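Local coordinates for molybdate-binding protein MolA (Haemophilus influenzae, PDB 3PSH), which binds molybdate and tungstate in the periplasm, but not sulfate or phosphate, and serves the MolBC ABC transporter in low-affinity molybdate import, at residues Q25-V33 with L52-L63; Y196-M205 with A275-L286. All coordinates share one frame; numbering follows the deposited sequence.

Interaction 1: Q25-V33 with L52-L63. With MOO (molybdate ion), chain B.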
loop_
_atom_site.group_PDB
_atom_site.type_symbol
_atom_site.label_atom_id
_atom_site.label_comp_id
_atom_site.label_asym_id
_atom_site.label_seq_id
_atom_site.Cartn_x
_atom_site.Cartn_y
_atom_site.Cartn_z
ATOM N N GLN A 25 -5.786 -8.954 -5.043
ATOM C CA GLN A 25 -5.478 -7.620 -4.490
ATOM C C GLN A 25 -3.968 -7.628 -4.272
ATOM O O GLN A 25 -3.447 -8.563 -3.609
ATOM C CB GLN A 25 -6.226 -7.434 -3.162
ATOM C CG GLN A 25 -6.168 -5.910 -2.716
ATOM C CD GLN A 25 -6.210 -5.695 -1.247
ATOM O OE1 GLN A 25 -7.092 -4.919 -0.764
ATOM N NE2 GLN A 25 -5.365 -6.377 -0.495
ATOM N N HIS A 26 -3.183 -6.638 -4.805
ATOM C CA HIS A 26 -1.756 -6.528 -4.643
ATOM C C HIS A 26 -1.288 -6.266 -3.207
ATOM O O HIS A 26 -0.268 -6.753 -2.782
ATOM C CB HIS A 26 -1.156 -5.441 -5.578
ATOM C CG HIS A 26 -1.861 -4.109 -5.505
ATOM N ND1 HIS A 26 -3.180 -3.941 -5.862
ATOM C CD2 HIS A 26 -1.405 -2.864 -5.193
ATOM C CE1 HIS A 26 -3.529 -2.664 -5.755
ATOM N NE2 HIS A 26 -2.485 -2.012 -5.269
ATOM N N GLN A 27 -2.130 -5.562 -2.451
ATOM C CA GLN A 27 -1.740 -5.247 -1.059
ATOM C C GLN A 27 -1.689 -6.525 -0.244
ATOM O O GLN A 27 -0.715 -6.815 0.482
ATOM C CB GLN A 27 -2.662 -4.262 -0.369
ATOM C CG GLN A 27 -2.491 -2.917 -1.170
ATOM C CD GLN A 27 -3.580 -2.671 -2.143
ATOM O OE1 GLN A 27 -4.234 -3.575 -2.667
ATOM N NE2 GLN A 27 -3.780 -1.354 -2.430
ATOM N N THR A 28 -2.772 -7.300 -0.360
ATOM C CA THR A 28 -2.744 -8.582 0.370
ATOM C C THR A 28 -1.607 -9.496 -0.205
ATOM O O THR A 28 -0.957 -10.189 0.568
ATOM C CB THR A 28 -4.048 -9.309 0.157
ATOM O OG1 THR A 28 -5.100 -8.653 0.880
ATOM C CG2 THR A 28 -3.934 -10.766 0.601
ATOM N N LEU A 29 -1.353 -9.502 -1.531
ATOM C CA LEU A 29 -0.297 -10.307 -2.110
ATOM C C LEU A 29 1.038 -9.958 -1.440
ATOM O O LEU A 29 1.768 -10.846 -1.088
ATOM C CB LEU A 29 -0.276 -10.136 -3.670
ATOM C CG LEU A 29 0.746 -11.001 -4.434
ATOM C CD1 LEU A 29 0.665 -12.515 -3.926
ATOM C CD2 LEU A 29 0.353 -10.884 -5.895
ATOM N N ASN A 30 1.352 -8.656 -1.300
ATOM C CA ASN A 30 2.657 -8.229 -0.779
ATOM C C ASN A 30 2.709 -8.696 0.702
ATOM O O ASN A 30 3.729 -9.142 1.137
ATOM C CB ASN A 30 2.725 -6.687 -0.927
ATOM C CG ASN A 30 4.004 -6.115 -0.343
ATOM O OD1 ASN A 30 5.086 -6.759 -0.419
ATOM N ND2 ASN A 30 3.895 -4.899 0.187
ATOM N N ILE A 31 1.617 -8.537 1.427
ATOM C CA ILE A 31 1.583 -9.105 2.826
ATOM C C ILE A 31 1.889 -10.600 2.840
ATOM O O ILE A 31 2.710 -11.060 3.656
ATOM C CB ILE A 31 0.294 -8.668 3.597
ATOM C CG1 ILE A 31 0.256 -7.123 3.809
ATOM C CG2 ILE A 31 0.121 -9.572 4.927
ATOM C CD1 ILE A 31 -1.072 -6.590 4.164
ATOM N N ALA A 32 1.200 -11.350 1.980
ATOM C CA ALA A 32 1.389 -12.816 1.955
ATOM C C ALA A 32 2.810 -13.168 1.621
ATOM O O ALA A 32 3.347 -14.165 2.195
ATOM C CB ALA A 32 0.477 -13.513 0.915
ATOM N N VAL A 33 3.455 -12.370 0.743
ATOM C CA VAL A 33 4.836 -12.650 0.422
ATOM C C VAL A 33 5.644 -12.468 1.716
ATOM O O VAL A 33 6.601 -13.226 2.028
ATOM C CB VAL A 33 5.335 -11.698 -0.744
ATOM C CG1 VAL A 33 6.889 -11.704 -0.832
ATOM C CG2 VAL A 33 4.665 -12.087 -2.061
ATOM N N LEU A 52 2.369 -3.810 -8.452
ATOM C CA LEU A 52 3.529 -4.017 -7.578
ATOM C C LEU A 52 4.841 -3.436 -8.103
ATOM O O LEU A 52 5.823 -3.367 -7.323
ATOM C CB LEU A 52 3.736 -5.520 -7.149
ATOM C CG LEU A 52 2.534 -6.073 -6.339
ATOM C CD1 LEU A 52 2.718 -7.596 -6.141
ATOM C CD2 LEU A 52 2.581 -5.549 -4.877
ATOM N N GLY A 53 4.875 -3.035 -9.356
ATOM C CA GLY A 53 6.085 -2.607 -9.946
ATOM C C GLY A 53 6.860 -3.672 -10.702
ATOM O O GLY A 53 6.914 -4.804 -10.314
ATOM N N LYS A 54 7.588 -3.261 -11.734
ATOM C CA LYS A 54 8.245 -4.261 -12.559
ATOM C C LYS A 54 9.312 -5.052 -11.800
ATOM O O LYS A 54 9.709 -6.178 -12.261
ATOM C CB LYS A 54 8.821 -3.595 -13.841
ATOM C CG LYS A 54 10.214 -2.969 -13.573
ATOM C CD LYS A 54 10.680 -2.090 -14.753
ATOM C CE LYS A 54 11.899 -1.302 -14.335
ATOM N NZ LYS A 54 13.040 -2.255 -13.980
ATOM N N ASN A 55 9.857 -4.562 -10.671
ATOM C CA ASN A 55 10.923 -5.297 -10.007
ATOM C C ASN A 55 10.397 -6.219 -8.885
ATOM O O ASN A 55 11.207 -6.934 -8.255
ATOM C CB ASN A 55 11.995 -4.368 -9.441
ATOM C CG ASN A 55 12.625 -3.503 -10.552
ATOM O OD1 ASN A 55 13.053 -4.049 -11.570
ATOM N ND2 ASN A 55 12.719 -2.194 -10.338
ATOM N N TYR A 56 9.071 -6.161 -8.665
ATOM C CA TYR A 56 8.499 -7.003 -7.577
ATOM C C TYR A 56 8.865 -8.487 -7.734
ATOM O O TYR A 56 9.099 -9.210 -6.765
ATOM C CB TYR A 56 6.971 -6.893 -7.485
ATOM C CG TYR A 56 6.562 -7.399 -6.120
ATOM C CD1 TYR A 56 6.651 -6.499 -5.022
ATOM C CD2 TYR A 56 6.009 -8.663 -5.921
ATOM C CE1 TYR A 56 6.320 -6.856 -3.684
ATOM C CE2 TYR A 56 5.693 -9.060 -4.654
ATOM C CZ TYR A 56 5.807 -8.172 -3.513
ATOM O OH TYR A 56 5.394 -8.663 -2.311
ATOM N N VAL A 57 8.927 -8.926 -8.993
ATOM C CA VAL A 57 9.127 -10.344 -9.353
ATOM C C VAL A 57 10.525 -10.740 -8.810
ATOM O O VAL A 57 10.791 -11.933 -8.516
ATOM C CB VAL A 57 8.975 -10.495 -10.913
ATOM C CG1 VAL A 57 10.207 -9.864 -11.598
ATOM C CG2 VAL A 57 8.752 -11.978 -11.355
ATOM N N ARG A 58 11.410 -9.782 -8.570
ATOM C CA ARG A 58 12.664 -10.134 -7.975
ATOM C C ARG A 58 12.523 -10.745 -6.562
ATOM O O ARG A 58 13.358 -11.586 -6.117
ATOM C CB ARG A 58 13.651 -8.966 -7.915
ATOM C CG ARG A 58 15.038 -9.429 -7.408
ATOM C CD ARG A 58 16.027 -8.264 -7.319
ATOM N NE ARG A 58 15.674 -7.468 -6.136
ATOM C CZ ARG A 58 16.163 -7.757 -4.922
ATOM N NH1 ARG A 58 16.956 -8.805 -4.729
ATOM N NH2 ARG A 58 15.811 -7.057 -3.887
ATOM N N LEU A 59 11.555 -10.252 -5.799
ATOM C CA LEU A 59 11.354 -10.605 -4.399
ATOM C C LEU A 59 10.467 -11.872 -4.343
ATOM O O LEU A 59 10.475 -12.619 -3.353
ATOM C CB LEU A 59 10.581 -9.472 -3.694
ATOM C CG LEU A 59 11.304 -8.062 -3.746
ATOM C CD1 LEU A 59 10.303 -6.893 -3.259
ATOM C CD2 LEU A 59 12.625 -7.984 -3.011
ATOM N N ALA A 60 9.669 -12.073 -5.370
ATOM C CA ALA A 60 8.783 -13.241 -5.411
ATOM C C ALA A 60 8.779 -13.879 -6.822
ATOM O O ALA A 60 7.791 -13.658 -7.561
ATOM C CB ALA A 60 7.394 -12.821 -4.905
ATOM N N PRO A 61 9.923 -14.559 -7.209
ATOM C CA PRO A 61 9.962 -15.029 -8.632
ATOM C C PRO A 61 8.871 -15.995 -8.938
ATOM O O PRO A 61 8.515 -16.204 -10.101
ATOM C CB PRO A 61 11.285 -15.808 -8.721
ATOM C CG PRO A 61 12.039 -15.565 -7.521
ATOM C CD PRO A 61 11.289 -14.573 -6.637
ATOM N N GLU A 62 8.370 -16.649 -7.894
ATOM C CA GLU A 62 7.271 -17.633 -8.094
ATOM C C GLU A 62 5.967 -17.005 -8.645
ATOM O O GLU A 62 5.085 -17.716 -9.191
ATOM C CB GLU A 62 7.056 -18.493 -6.807
ATOM C CG GLU A 62 6.552 -17.691 -5.588
ATOM C CD GLU A 62 7.649 -16.883 -4.772
ATOM O OE1 GLU A 62 8.772 -16.659 -5.293
ATOM O OE2 GLU A 62 7.341 -16.459 -3.618
ATOM N N LEU A 63 5.898 -15.652 -8.606
ATOM C CA LEU A 63 4.747 -14.977 -9.168
ATOM C C LEU A 63 4.686 -15.056 -10.719
ATOM O O LEU A 63 3.633 -14.907 -11.289
ATOM C CB LEU A 63 4.632 -13.517 -8.673
ATOM C CG LEU A 63 4.540 -13.295 -7.171
ATOM C CD1 LEU A 63 4.309 -11.751 -6.954
ATOM C CD2 LEU A 63 3.377 -14.123 -6.600
HETATM MO MO MOO B . -2.946 1.715 -3.871
HETATM O O1 MOO B . -2.301 3.262 -4.103
HETATM O O2 MOO B . -4.643 1.689 -4.163
HETATM O O3 MOO B . -2.693 1.226 -2.261
HETATM O O4 MOO B . -2.001 0.659 -4.806
#

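Interaction 2: Y196-M205 with A275-L286. With MOO (molybdate ion), chain B.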
loop_
_atom_site.group_PDB
_atom_site.type_symbol
_atom_site.label_atom_id
_atom_site.label_comp_id
_atom_site.label_asym_id
_atom_site.label_seq_id
_atom_site.Cartn_x
_atom_site.Cartn_y
_atom_site.Cartn_z
ATOM N N TYR A 196 -3.384 11.464 -4.976
ATOM C CA TYR A 196 -4.272 11.019 -3.860
ATOM C C TYR A 196 -4.613 12.173 -3.002
ATOM O O TYR A 196 -3.746 12.989 -2.559
ATOM C CB TYR A 196 -3.570 10.017 -2.935
ATOM C CG TYR A 196 -3.122 8.752 -3.646
ATOM C CD1 TYR A 196 -3.774 7.487 -3.468
ATOM C CD2 TYR A 196 -1.954 8.737 -4.482
ATOM C CE1 TYR A 196 -3.237 6.264 -4.096
ATOM C CE2 TYR A 196 -1.529 7.580 -5.137
ATOM C CZ TYR A 196 -2.164 6.329 -5.004
ATOM O OH TYR A 196 -1.640 5.206 -5.576
ATOM N N GLY A 197 -5.870 12.259 -2.669
ATOM C CA GLY A 197 -6.289 13.267 -1.812
ATOM C C GLY A 197 -6.609 12.704 -0.403
ATOM O O GLY A 197 -5.948 11.779 0.079
ATOM N N SER A 198 -7.689 13.167 0.250
ATOM C CA SER A 198 -8.059 12.723 1.591
ATOM C C SER A 198 -8.488 11.214 1.639
ATOM O O SER A 198 -8.834 10.626 0.572
ATOM C CB SER A 198 -9.197 13.593 2.237
ATOM O OG SER A 198 -10.371 13.403 1.388
ATOM N N GLY A 199 -8.457 10.659 2.850
ATOM C CA GLY A 199 -8.894 9.272 3.156
ATOM C C GLY A 199 -7.914 8.235 2.695
ATOM O O GLY A 199 -8.289 7.038 2.464
ATOM N N LYS A 200 -6.627 8.657 2.479
ATOM C CA LYS A 200 -5.694 7.662 1.955
ATOM C C LYS A 200 -4.422 7.618 2.815
ATOM O O LYS A 200 -3.980 8.681 3.309
ATOM C CB LYS A 200 -5.320 8.092 0.520
ATOM C CG LYS A 200 -6.466 8.000 -0.482
ATOM C CD LYS A 200 -6.793 6.499 -0.822
ATOM C CE LYS A 200 -8.241 6.348 -1.186
ATOM N NZ LYS A 200 -8.449 4.819 -1.427
ATOM N N TYR A 201 -3.713 6.499 2.794
ATOM C CA TYR A 201 -2.399 6.360 3.541
ATOM C C TYR A 201 -1.280 7.404 3.078
ATOM O O TYR A 201 -0.452 7.884 3.879
ATOM C CB TYR A 201 -1.834 4.919 3.483
ATOM C CG TYR A 201 -0.475 4.853 4.139
ATOM C CD1 TYR A 201 -0.341 5.117 5.513
ATOM C CD2 TYR A 201 0.672 4.663 3.320
ATOM C CE1 TYR A 201 0.937 5.188 6.083
ATOM C CE2 TYR A 201 1.928 4.707 3.821
ATOM C CZ TYR A 201 2.071 4.934 5.214
ATOM O OH TYR A 201 3.296 5.054 5.808
ATOM N N THR A 202 -1.335 7.734 1.780
ATOM C CA THR A 202 -0.401 8.737 1.187
ATOM C C THR A 202 -0.206 9.938 2.159
ATOM O O THR A 202 0.946 10.250 2.567
ATOM C CB THR A 202 -0.925 9.208 -0.168
ATOM O OG1 THR A 202 -1.262 8.062 -1.024
ATOM C CG2 THR A 202 0.141 10.089 -0.857
ATOM N N GLY A 203 -1.314 10.587 2.554
ATOM C CA GLY A 203 -1.173 11.863 3.356
ATOM C C GLY A 203 -0.656 11.519 4.767
ATOM O O GLY A 203 -0.072 12.366 5.442
ATOM N N LEU A 204 -0.944 10.292 5.284
ATOM C CA LEU A 204 -0.490 9.839 6.607
ATOM C C LEU A 204 0.999 9.643 6.581
ATOM O O LEU A 204 1.729 10.015 7.512
ATOM C CB LEU A 204 -1.176 8.543 7.083
ATOM C CG LEU A 204 -2.649 8.869 7.556
ATOM C CD1 LEU A 204 -3.415 7.614 7.570
ATOM C CD2 LEU A 204 -2.564 9.404 8.964
ATOM N N MET A 205 1.493 9.057 5.489
ATOM C CA MET A 205 2.979 8.868 5.408
ATOM C C MET A 205 3.673 10.223 5.424
ATOM O O MET A 205 4.632 10.386 6.166
ATOM C CB MET A 205 3.409 8.126 4.143
ATOM C CG MET A 205 4.945 7.903 4.045
ATOM S SD MET A 205 5.236 6.976 2.430
ATOM C CE MET A 205 5.026 8.268 1.232
ATOM N N ALA A 275 9.064 2.291 0.063
ATOM C CA ALA A 275 8.519 3.578 0.666
ATOM C C ALA A 275 7.256 3.877 -0.025
ATOM O O ALA A 275 7.148 4.894 -0.775
ATOM C CB ALA A 275 9.513 4.704 0.550
ATOM N N LYS A 276 6.298 2.935 0.112
ATOM C CA LYS A 276 5.019 3.007 -0.634
ATOM C C LYS A 276 4.041 4.072 -0.109
ATOM O O LYS A 276 3.332 3.861 0.893
ATOM C CB LYS A 276 4.361 1.631 -0.599
ATOM C CG LYS A 276 5.335 0.610 -1.108
ATOM C CD LYS A 276 4.590 -0.799 -1.101
ATOM C CE LYS A 276 5.287 -1.816 -2.083
ATOM N NZ LYS A 276 6.590 -2.218 -1.496
ATOM N N ALA A 277 4.046 5.223 -0.774
ATOM C CA ALA A 277 3.015 6.194 -0.371
ATOM C C ALA A 277 1.731 5.956 -1.114
ATOM O O ALA A 277 1.216 6.810 -1.795
ATOM C CB ALA A 277 3.496 7.632 -0.557
ATOM N N TRP A 278 1.173 4.804 -0.772
ATOM C CA TRP A 278 0.090 4.277 -1.588
ATOM C C TRP A 278 -1.225 4.668 -0.884
ATOM O O TRP A 278 -1.267 5.181 0.224
ATOM C CB TRP A 278 0.191 2.744 -1.532
ATOM C CG TRP A 278 1.202 2.189 -2.419
ATOM C CD1 TRP A 278 2.161 2.916 -3.215
ATOM C CD2 TRP A 278 1.410 0.807 -2.695
ATOM N NE1 TRP A 278 2.917 2.013 -3.936
ATOM C CE2 TRP A 278 2.440 0.726 -3.670
ATOM C CE3 TRP A 278 0.754 -0.388 -2.283
ATOM C CZ2 TRP A 278 2.874 -0.533 -4.191
ATOM C CZ3 TRP A 278 1.156 -1.611 -2.862
ATOM C CH2 TRP A 278 2.244 -1.679 -3.733
ATOM N N GLY A 279 -2.341 4.440 -1.559
ATOM C CA GLY A 279 -3.610 4.761 -0.891
ATOM C C GLY A 279 -3.914 3.826 0.276
ATOM O O GLY A 279 -4.658 4.193 1.166
ATOM N N TYR A 280 -3.283 2.663 0.284
ATOM C CA TYR A 280 -3.341 1.663 1.394
ATOM C C TYR A 280 -1.974 1.589 2.151
ATOM O O TYR A 280 -0.912 1.491 1.469
ATOM C CB TYR A 280 -3.639 0.211 0.823
ATOM C CG TYR A 280 -5.053 0.036 0.304
ATOM C CD1 TYR A 280 -5.972 -0.847 0.932
ATOM C CD2 TYR A 280 -5.440 0.694 -0.857
ATOM C CE1 TYR A 280 -7.299 -1.014 0.424
ATOM C CE2 TYR A 280 -6.750 0.571 -1.348
ATOM C CZ TYR A 280 -7.639 -0.326 -0.721
ATOM O OH TYR A 280 -8.933 -0.400 -1.277
ATOM N N PRO A 281 -1.981 1.359 3.492
ATOM C CA PRO A 281 -0.749 1.246 4.237
ATOM C C PRO A 281 -0.141 -0.172 4.000
ATOM O O PRO A 281 -0.894 -1.171 3.965
ATOM C CB PRO A 281 -1.225 1.358 5.657
ATOM C CG PRO A 281 -2.673 0.655 5.706
ATOM C CD PRO A 281 -3.198 1.227 4.383
ATOM N N MET A 282 1.192 -0.248 3.986
ATOM C CA MET A 282 1.891 -1.511 3.857
ATOM C C MET A 282 2.952 -1.486 4.913
ATOM O O MET A 282 3.469 -0.397 5.236
ATOM C CB MET A 282 2.565 -1.658 2.459
ATOM C CG MET A 282 1.700 -1.522 1.212
ATOM S SD MET A 282 0.980 -3.138 0.603
ATOM C CE MET A 282 0.247 -3.820 2.087
ATOM N N PRO A 283 3.226 -2.653 5.522
ATOM C CA PRO A 283 4.054 -2.639 6.708
ATOM C C PRO A 283 5.409 -2.039 6.441
ATOM O O PRO A 283 5.934 -1.357 7.343
ATOM C CB PRO A 283 4.207 -4.132 7.087
ATOM C CG PRO A 283 3.702 -4.951 5.782
ATOM C CD PRO A 283 2.726 -4.011 5.119
ATOM N N GLU A 284 6.014 -2.332 5.294
ATOM C CA GLU A 284 7.345 -1.723 4.987
ATOM C C GLU A 284 7.306 -0.248 4.766
ATOM O O GLU A 284 8.339 0.426 4.942
ATOM C CB GLU A 284 8.041 -2.417 3.777
ATOM C CG GLU A 284 7.363 -2.210 2.404
ATOM C CD GLU A 284 6.150 -3.068 2.069
ATOM O OE1 GLU A 284 5.555 -3.671 2.996
ATOM O OE2 GLU A 284 5.810 -3.125 0.859
ATOM N N ALA A 285 6.155 0.246 4.332
ATOM C CA ALA A 285 5.986 1.725 4.095
ATOM C C ALA A 285 6.035 2.431 5.419
ATOM O O ALA A 285 6.691 3.468 5.480
ATOM C CB ALA A 285 4.713 1.994 3.418
ATOM N N LEU A 286 5.359 1.900 6.454
ATOM C CA LEU A 286 5.510 2.496 7.850
ATOM C C LEU A 286 6.930 2.376 8.342
ATOM O O LEU A 286 7.622 3.389 8.643
ATOM C CB LEU A 286 4.549 1.807 8.883
ATOM C CG LEU A 286 3.125 2.375 8.633
ATOM C CD1 LEU A 286 2.340 2.009 7.316
ATOM C CD2 LEU A 286 2.240 1.989 9.870
HETATM MO MO MOO B . -2.946 1.715 -3.871
HETATM O O1 MOO B . -2.301 3.262 -4.103
HETATM O O2 MOO B . -4.643 1.689 -4.163
HETATM O O3 MOO B . -2.693 1.226 -2.261
HETATM O O4 MOO B . -2.001 0.659 -4.806
HETATM O O HOH W 1 -7.464 3.362 1.038
#

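Interaction 1: Q25-V33 with L52-L63
Tyr56 reaches the helix of Gln25-Val33 with its hydroxyl foremost, and Asn30 receives it: Tyr56 OH donates to Asn30 OD1 over 2.7 Å. Amide and ring stand nearly perpendicular, their planes 85° apart, and the donor lies 19° out of the carbonyl plane. The amide of Asn30 is carried beside the hydroxyl by a CG placed anti to the backbone N. Tyr319 of helix 307-319 also bonds to OD1, so two tyrosine hydroxyls grip one buried amide oxygen. Val33 comes against Tyr56 from the opposite direction, its CG2 at the ring edge, 4.1 Å from Tyr56 CE2, while the same methyl meets Ala60 CB at 4.0 Å.

In this protein the end of helix 48-52 and the loop after it pack on helix 26-34. That helix follows strand 21-24 of the parallel sheet in the N-terminal lobe, and its first turn carries two molybdate-binding residues. His26 NE2 donates to molybdate O4 in the plane of the imidazole, at an angle of 162°, whereas Gln27 NE2 reaches O3 less straight. Behind the histidine, Leu52 CD2 packs on His26 CB at 3.8 Å. Leu52 CD1 lies over one face of the Tyr56 ring, towards its rim, and touches Leu29 CD2, the two leucines crossing at about a right angle. Leu29 CD1 then meets Leu63 CD2 tip to tip, at 4.1 Å.

Interaction 2: Y196-M205 with A275-L286
A buried contact beside the molybdate pocket, made by a tyrosine side chain and by hydrogen bonds to turn carbonyls, joins the loop and helix start at Tyr196-Met205 to the turn of Ala275-Leu286 that leads into helix 283-297. Tyr201 N donates to Gly279 O at 3.0 Å. One residue on, Thr202 OG1 donates to Ala277 O at 2.9 Å, from well above the carbonyl plane; Ala277 is the centre of an inverse gamma turn, and its carbonyl also accepts from Gln241.

The Tyr201 side chain lies along the turn. A chi1 of 175° lays the ring across Pro281, whose CA sits over one face in a CH-pi contact 4.0 Å from the centroid, while Lys276 O lies in the ring plane at the edge. Leu286 CD1 approaches the phenol end, and the hydroxyl is held by Glu290.

This is the C-terminal-lobe side of the cleft in a solute-binding protein of family 8, where loops from two lobes close on the anion. Tyr196 OH donates to molybdate O1 over a short 2.5 Å, and Gly279 N points at the same oxygen from 2.8 Å. Tyr280 N bonds less straight to O3 (142°), while the Trp278 ring turns one face to O4. On its opposite face rests Lys276 CD, and Arg243 makes a cation-pi contact with the indole. Lys200 CD packs against Gly279 CA at 3.6 Å, while a water links Lys200 NZ to Gly279 O; Lys200 NZ also bonds to Leu125 O.

In the fold
Interactions 1 and 2, with centres about 17 Å apart, illustrate how a two-lobed binding protein builds one anion site from distant parts of its chain. Their bonds divide the molybdate oxygens: O4 goes to 25-33, O1 to 196-205 and 275-286 together, and O3 is shared between Gln27 and Tyr280. Arg243, from neither contact, adds a further bond. The two also touch directly. Asn30 ND2 lies 2.7 Å from Glu284 OE2, a probable hydrogen bond that tethers helix 26-34 to the start of helix 283-297; that carboxylate is also salt-bridged to Lys276. Nearer the ion, Gln27 NE2 packs 3.1 Å from Tyr280 CD2.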